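PDB 5D8N: leucine aminopeptidase 1, chloroplastic, which removes unsubstituted N-terminal amino acids, preferably leucine, from peptides as a metal-dependent homohexamer of the M17 family, and also acts as a protein-folding chaperone. Local coordinates for the interface of chains A and B and the interface of chains A and C. Residues are numbered along the deposited sequence; one frame, centred on the assembly and turned at random. Chains: chain A/B/C, Leucine aminopeptidase 1, chloroplastic.

Contact 1: the interface of chains A and B. Residues chain A 224, 275, 304, 357, 359; chain B 364, 366-367, 369.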
# COMPACT_ATOMS: atom_id res chain seq x y z
N ALA A 224 -2.27 23.51 17.05
CA ALA A 224 -0.87 23.74 17.39
C ALA A 224 -0.37 25.14 17.07
O ALA A 224 0.64 25.57 17.63
CB ALA A 224 -0.01 22.70 16.71
N ASN A 275 9.04 27.70 17.33
CA ASN A 275 8.29 27.56 18.58
C ASN A 275 9.11 26.77 19.60
O ASN A 275 8.98 25.55 19.72
CB ASN A 275 6.94 26.86 18.34
CG ASN A 275 6.02 27.64 17.44
OD1 ASN A 275 5.48 27.12 16.46
ND2 ASN A 275 5.78 28.89 17.79
N PHE A 304 2.35 19.58 18.86
CA PHE A 304 2.13 18.92 17.57
C PHE A 304 3.12 17.78 17.41
O PHE A 304 4.33 17.93 17.68
CB PHE A 304 2.31 19.91 16.42
CG PHE A 304 2.19 19.29 15.06
CD1 PHE A 304 0.97 18.88 14.56
CD2 PHE A 304 3.32 19.02 14.31
CE1 PHE A 304 0.88 18.17 13.38
CE2 PHE A 304 3.24 18.31 13.12
CZ PHE A 304 2.01 17.87 12.66
N GLU A 357 7.13 21.00 20.15
CA GLU A 357 6.50 20.49 18.95
C GLU A 357 7.52 19.74 18.12
O GLU A 357 8.72 20.01 18.20
CB GLU A 357 5.77 21.58 18.15
CG GLU A 357 6.63 22.70 17.62
CD GLU A 357 5.91 23.67 16.71
OE1 GLU A 357 4.67 23.56 16.53
OE2 GLU A 357 6.65 24.40 16.01
N MET A 359 8.76 18.85 14.78
CA MET A 359 8.73 19.38 13.43
C MET A 359 9.85 18.79 12.55
O MET A 359 10.61 17.91 12.97
CB MET A 359 8.91 20.90 13.49
CG MET A 359 7.81 21.64 14.23
SD MET A 359 6.22 21.63 13.37
CE MET A 359 6.32 23.14 12.43
N GLY B 364 6.82 26.38 9.17
CA GLY B 364 5.69 26.00 8.32
C GLY B 364 4.40 25.74 9.07
O GLY B 364 4.38 25.52 10.30
N ARG B 366 1.28 23.37 10.10
CA ARG B 366 1.14 21.96 10.39
C ARG B 366 -0.27 21.53 9.94
O ARG B 366 -1.22 22.30 10.07
CB ARG B 366 1.26 21.73 11.91
CG ARG B 366 2.61 22.08 12.56
CD ARG B 366 2.40 22.68 13.96
NE ARG B 366 1.83 24.02 13.86
CZ ARG B 366 2.55 25.13 13.78
NH1 ARG B 366 3.80 25.13 14.24
NH2 ARG B 366 1.99 26.25 13.34
N PRO B 367 -0.46 20.23 9.69
CA PRO B 367 -1.81 19.71 9.59
C PRO B 367 -2.57 19.87 10.89
O PRO B 367 -1.96 19.80 11.95
CB PRO B 367 -1.62 18.22 9.30
CG PRO B 367 -0.20 17.91 9.61
CD PRO B 367 0.57 19.20 9.46
N ASP B 369 -3.70 22.90 11.83
CA ASP B 369 -3.70 24.33 12.11
C ASP B 369 -5.00 24.96 11.62
O ASP B 369 -5.58 24.49 10.64
CB ASP B 369 -2.53 25.02 11.40
CG ASP B 369 -1.19 24.85 12.13
OD1 ASP B 369 -1.13 24.11 13.15
OD2 ASP B 369 -0.18 25.33 11.58
O HOH W 1 3.28 28.38 14.39

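Contact 2: the interface of chains A and C. Residues chain A 421-425; chain C 456, 459, 477-478.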
# COMPACT_ATOMS: atom_id res chain seq x y z
N LEU A 421 -7.89 -1.93 22.88
CA LEU A 421 -8.92 -1.59 23.84
C LEU A 421 -9.98 -0.68 23.26
O LEU A 421 -10.91 -0.30 23.96
CB LEU A 421 -8.32 -0.94 25.09
CG LEU A 421 -7.44 -1.83 25.96
CD1 LEU A 421 -6.78 -1.03 27.10
CD2 LEU A 421 -8.27 -2.93 26.56
N GLY A 422 -9.84 -0.35 21.99
CA GLY A 422 -10.83 0.46 21.31
C GLY A 422 -10.66 1.93 21.60
O GLY A 422 -9.73 2.35 22.27
N PRO A 423 -11.62 2.74 21.14
CA PRO A 423 -11.53 4.19 21.30
C PRO A 423 -11.79 4.74 22.70
O PRO A 423 -11.45 5.90 22.97
CB PRO A 423 -12.60 4.72 20.33
CG PRO A 423 -13.56 3.58 20.14
CD PRO A 423 -12.71 2.33 20.26
N SER A 424 -12.39 3.94 23.58
CA SER A 424 -13.00 4.46 24.78
C SER A 424 -12.32 4.07 26.09
O SER A 424 -12.69 4.58 27.15
CB SER A 424 -14.46 4.03 24.86
OG SER A 424 -15.19 4.37 23.71
N VAL A 425 -11.35 3.16 26.03
CA VAL A 425 -10.77 2.55 27.22
C VAL A 425 -9.25 2.70 27.19
O VAL A 425 -8.58 2.22 26.28
CB VAL A 425 -11.11 1.03 27.31
CG1 VAL A 425 -10.52 0.46 28.60
CG2 VAL A 425 -12.62 0.80 27.32
N GLU C 456 -16.07 -4.82 26.58
CA GLU C 456 -16.62 -3.48 26.63
C GLU C 456 -17.90 -3.44 25.78
O GLU C 456 -17.83 -3.44 24.55
CB GLU C 456 -15.58 -2.47 26.13
CG GLU C 456 -16.10 -1.05 25.93
CD GLU C 456 -16.78 -0.49 27.19
OE1 GLU C 456 -16.25 -0.71 28.30
OE2 GLU C 456 -17.84 0.16 27.05
N TYR C 459 -19.09 -1.30 22.54
CA TYR C 459 -18.55 -1.50 21.21
C TYR C 459 -19.51 -2.34 20.36
O TYR C 459 -19.29 -2.51 19.15
CB TYR C 459 -17.15 -2.11 21.28
CG TYR C 459 -16.08 -1.24 21.91
CD1 TYR C 459 -16.24 0.13 22.04
CD2 TYR C 459 -14.91 -1.81 22.38
CE1 TYR C 459 -15.25 0.90 22.61
CE2 TYR C 459 -13.91 -1.04 22.90
CZ TYR C 459 -14.10 0.30 23.10
OH TYR C 459 -13.10 1.06 23.67
N ASN C 477 -9.99 -1.06 15.50
CA ASN C 477 -9.84 -0.66 16.88
C ASN C 477 -10.86 -1.35 17.76
O ASN C 477 -12.05 -1.10 17.63
CB ASN C 477 -9.95 0.85 17.00
CG ASN C 477 -8.75 1.56 16.39
OD1 ASN C 477 -7.67 0.98 16.20
ND2 ASN C 477 -8.93 2.83 16.11
N GLY C 478 -10.38 -2.16 18.71
CA GLY C 478 -11.27 -2.99 19.51
C GLY C 478 -11.65 -4.33 18.89
O GLY C 478 -12.52 -5.02 19.42

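Contact 1: the interface of chains A and B
B:Arg366 reaches from chain B into a recess of chain A lined by A:Phe304, A:Met359, A:Glu357 and A:Ala224, a worked example of how one long side chain can join apolar packing to charge pairing. Its CB and CG both lie over the same face of the A:Phe304 ring. CG, shifted toward the rim on the CD2 side, makes a CH-pi contact 3.8 Å from the centroid and has the thioether SD of A:Met359 alongside, at about a right angle to the ring. CD packs on A:Phe304 CG at 3.6 Å and on the methyl of A:Ala224, which also touches NE. Bends at chi2 and chi3 carry the guanidinium past the ring, leaving the two planes 77° apart. There NH1 forms a salt bridge to the carboxylate OE1 of A:Glu357 at 2.9 Å; OE1 accepts through its syn lone pair and lies 30° out of the guanidinium plane. From the same chain, B:Asp369 is gripped side-on: NE gives a nearly in-plane bond of 3.0 Å to OD1, and NH2 a 2.9 Å bond to OD2. This pair probably limits turning of the guanidinium, while the backbone N of B:Arg366, reaching OD2 from the opposite face, helps to hold the aspartate in place. A water joins NH2 (2.7 Å) to A:Asn275 OD1. Were an alanine here, A:Glu357 and B:Asp369 would probably both lose their cationic mate and the A:Phe304 face its aliphatic cover. B:Pro367 extends the apolar contact, its ring carbons meeting A:Phe304 CZ. The chain B residues lie in a loop, whereas the chain A recess combines the end of strand 347-358 with neighbouring loop residues.

Contact 2: the interface of chains A and C
The phenolic OH of C:Tyr459 is held by two backbone groups of chain A, showing how a loop can recognise a side chain chiefly by hydrogen bonds from its main chain. It donates to the carbonyl O of A:Leu421 at 2.6 Å, lying in the carbonyl plane on a lone pair with a C=O...O angle of 138°. The same oxygen accepts from A:Ser424 N at 3.0 Å, a fairly straight bond of 155° at the hydrogen. Acting as donor and acceptor at once, the hydroxyl fastens the tyrosine to both ends of the A:Leu421 to A:Ser424 turn. With CG anti to its own carbonyl carbon (chi1 -65°), C:Tyr459 sends its ring into this turn hydroxyl end first. In the ring plane, A:Ser424 OG lies at the CE1 edge and A:Leu421 O at the CE2 edge. C:Glu456 CG stands 3.6 Å above the ring centre of C:Tyr459 and supports that face from within chain C. On the opposite face, below the rim near the hydroxyl, A:Gly422 CA packs 3.7 Å from C:Tyr459 CZ, and A:Pro423 CD lies under CE1. A:Val425 CG2 approaches the hydroxyl and C:Glu456 OE1, while A:Gly422 CA also meets C:Gly478 CA at 3.9 Å. The tyrosine belongs to 3-10 helix 457-463, and its acceptor closes helix 416-421. Because this interface is two-fold symmetric, the lock recurs with the chains exchanged; it probably helps to join the two trimers of the homohexamer.

Contact 1 and contact 2 lie about 28 Å apart, measured between the centres of their C-alpha atoms, and share no residue or secondary-structure element. Chain A is common to both, so one subunit joins two different neighbours through separate surfaces. Contact 1 belongs to an interface that is not an exact two-fold, contact 2 to a two-fold one; this fits, respectively, associations within a trimer and between trimers in a dimer of homotrimers. Their centres lie about 17 Å and 19 Å from active-site A:Arg389, so any influence on catalysis would probably be indirect, and the structure alone does not show one.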